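Local coordinates for protein inorganic polyphosphate/ATP-glucomannokinase (Arthrobacter sp., PDB 1WOQ) that phosphorylates glucose and mannose, probably at the 6-hydroxyl, using inorganic polyphosphate or ATP as the phosphoryl donor, at residues 39-44 against 62-67. Numbering follows the deposited sequence.
Sequences ERFRVP and VAELSA. With PO4 (phosphate ion), chain E.
Phe41 and Glu64 meet where helix 51-66 packs on strand 35-44, an outermost strand of a five-stranded mixed sheet in this actin-like ATPase (ROK family) fold, and they illustrate how an acidic residue can pack through its methylenes. Glu64 CG sits over the centre of the Phe41 ring, 3.4 Å from the centroid and 7° off the normal, a CH-pi contact. The CB of Phe41 points toward the helix, and CG anti to the backbone N (chi1 -174°) sets the ring beside the carbonyl carbon, where one face meets Glu64. The Glu64 chain bends at its second torsion, and its carboxylate lies 26° from the ring plane while OE2 forms a salt bridge with Arg68. That arginine also donates from NH1 to Glu39 O, so it bridges the Glu64 carboxylate and the strand backbone. Deeper in, Leu65 CD2 packs 4.1 Å from Phe41 CB, and Leu65 also touches Ile28 on adjacent strand 23-30 and Ile15 on strand 14-19 beyond it. Replacing Phe41 by an alanine removes the ring and would probably leave the Glu64 methylenes without their aromatic platform. Next along, Arg42 NE donates a nearly straight 2.8 Å bond to O3 of a phosphate ion, likely picked up from the crystallisation medium, and NH2 reaches O1 at 2.9 Å.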
loop_
_atom_site.group_PDB
_atom_site.type_symbol
_atom_site.label_atom_id
_atom_site.label_comp_id
_atom_site.label_asym_id
_atom_site.label_seq_id
_atom_site.Cartn_x
_atom_site.Cartn_y
_atom_site.Cartn_z
ATOM N N GLU A 39 -1.974 19.339 4.420
ATOM C CA GLU A 39 -2.716 18.188 4.927
ATOM C C GLU A 39 -3.157 17.229 3.826
ATOM O O GLU A 39 -3.336 17.629 2.676
ATOM C CB GLU A 39 -3.961 18.667 5.678
ATOM C CG GLU A 39 -3.690 19.712 6.748
ATOM C CD GLU A 39 -2.799 19.194 7.855
ATOM O OE1 GLU A 39 -3.192 18.216 8.524
ATOM O OE2 GLU A 39 -1.706 19.765 8.058
ATOM N N ARG A 40 -3.330 15.960 4.181
ATOM C CA ARG A 40 -3.797 14.982 3.210
ATOM C C ARG A 40 -5.295 15.222 3.084
ATOM O O ARG A 40 -5.927 15.728 4.015
ATOM C CB ARG A 40 -3.521 13.557 3.693
ATOM C CG ARG A 40 -4.197 13.189 4.992
ATOM C CD ARG A 40 -3.413 12.097 5.697
ATOM N NE ARG A 40 -4.047 11.671 6.940
ATOM C CZ ARG A 40 -3.392 11.119 7.954
ATOM N NH1 ARG A 40 -2.081 10.933 7.870
ATOM N NH2 ARG A 40 -4.044 10.751 9.049
ATOM N N PHE A 41 -5.857 14.874 1.934
ATOM C CA PHE A 41 -7.279 15.072 1.686
ATOM C C PHE A 41 -7.914 13.723 1.394
ATOM O O PHE A 41 -7.357 12.921 0.647
ATOM C CB PHE A 41 -7.467 16.006 0.493
ATOM C CG PHE A 41 -8.891 16.395 0.248
ATOM C CD1 PHE A 41 -9.536 17.289 1.096
ATOM C CD2 PHE A 41 -9.590 15.867 -0.833
ATOM C CE1 PHE A 41 -10.862 17.655 0.870
ATOM C CE2 PHE A 41 -10.914 16.226 -1.069
ATOM C CZ PHE A 41 -11.552 17.123 -0.214
ATOM N N ARG A 42 -9.082 13.472 1.978
ATOM C CA ARG A 42 -9.752 12.195 1.782
ATOM C C ARG A 42 -11.246 12.304 1.523
ATOM O O ARG A 42 -11.918 13.205 2.026
ATOM C CB ARG A 42 -9.534 11.301 3.011
ATOM C CG ARG A 42 -10.243 9.954 2.934
ATOM C CD ARG A 42 -10.354 9.270 4.295
ATOM N NE ARG A 42 -9.064 8.977 4.919
ATOM C CZ ARG A 42 -8.430 9.788 5.764
ATOM N NH1 ARG A 42 -8.964 10.957 6.097
ATOM N NH2 ARG A 42 -7.264 9.423 6.287
ATOM N N VAL A 43 -11.753 11.379 0.717
ATOM C CA VAL A 43 -13.178 11.300 0.429
ATOM C C VAL A 43 -13.503 9.830 0.654
ATOM O O VAL A 43 -12.615 8.974 0.590
ATOM C CB VAL A 43 -13.524 11.713 -1.022
ATOM C CG1 VAL A 43 -13.087 13.153 -1.267
ATOM C CG2 VAL A 43 -12.871 10.768 -2.017
ATOM N N PRO A 44 -14.770 9.515 0.950
ATOM C CA PRO A 44 -15.151 8.121 1.186
ATOM C C PRO A 44 -15.015 7.251 -0.053
ATOM O O PRO A 44 -15.269 7.705 -1.168
ATOM C CB PRO A 44 -16.608 8.228 1.636
ATOM C CG PRO A 44 -16.688 9.605 2.227
ATOM C CD PRO A 44 -15.893 10.420 1.241
ATOM N N VAL A 62 -7.870 14.794 -6.492
ATOM C CA VAL A 62 -6.859 15.475 -7.290
ATOM C C VAL A 62 -7.241 16.932 -7.538
ATOM O O VAL A 62 -6.388 17.817 -7.503
ATOM C CB VAL A 62 -6.647 14.761 -8.646
ATOM C CG1 VAL A 62 -5.768 15.612 -9.562
ATOM C CG2 VAL A 62 -5.992 13.402 -8.415
ATOM N N ALA A 63 -8.524 17.180 -7.781
ATOM C CA ALA A 63 -8.988 18.540 -8.027
ATOM C C ALA A 63 -8.723 19.416 -6.807
ATOM O O ALA A 63 -8.274 20.553 -6.937
ATOM C CB ALA A 63 -10.474 18.540 -8.359
ATOM N N GLU A 64 -9.008 18.882 -5.624
ATOM C CA GLU A 64 -8.795 19.617 -4.379
ATOM C C GLU A 64 -7.326 19.976 -4.186
ATOM O O GLU A 64 -6.991 21.133 -3.928
ATOM C CB GLU A 64 -9.286 18.780 -3.191
ATOM C CG GLU A 64 -8.792 19.225 -1.814
ATOM C CD GLU A 64 -9.267 20.610 -1.407
ATOM O OE1 GLU A 64 -10.333 21.053 -1.880
ATOM O OE2 GLU A 64 -8.575 21.250 -0.590
ATOM N N LEU A 65 -6.451 18.981 -4.316
ATOM C CA LEU A 65 -5.019 19.196 -4.136
ATOM C C LEU A 65 -4.419 20.110 -5.195
ATOM O O LEU A 65 -3.544 20.919 -4.894
ATOM C CB LEU A 65 -4.280 17.850 -4.137
ATOM C CG LEU A 65 -4.683 16.883 -3.017
ATOM C CD1 LEU A 65 -3.987 15.539 -3.221
ATOM C CD2 LEU A 65 -4.322 17.472 -1.659
ATOM N N SER A 66 -4.892 19.986 -6.432
ATOM C CA SER A 66 -4.380 20.804 -7.527
ATOM C C SER A 66 -4.741 22.279 -7.376
ATOM O O SER A 66 -4.110 23.143 -7.988
ATOM C CB SER A 66 -4.914 20.291 -8.867
ATOM O OG SER A 66 -4.571 18.933 -9.074
ATOM N N ALA A 67 -5.751 22.570 -6.562
ATOM C CA ALA A 67 -6.185 23.950 -6.359
ATOM C C ALA A 67 -5.410 24.645 -5.246
ATOM O O ALA A 67 -5.538 25.854 -5.052
ATOM C CB ALA A 67 -7.679 23.987 -6.051
HETATM P P PO4 E . -7.800 5.488 5.376
HETATM O O1 PO4 E . -7.275 6.538 6.444
HETATM O O2 PO4 E . -8.985 4.642 5.791
HETATM O O3 PO4 E . -8.189 6.425 4.207
HETATM O O4 PO4 E . -6.547 4.692 5.052
#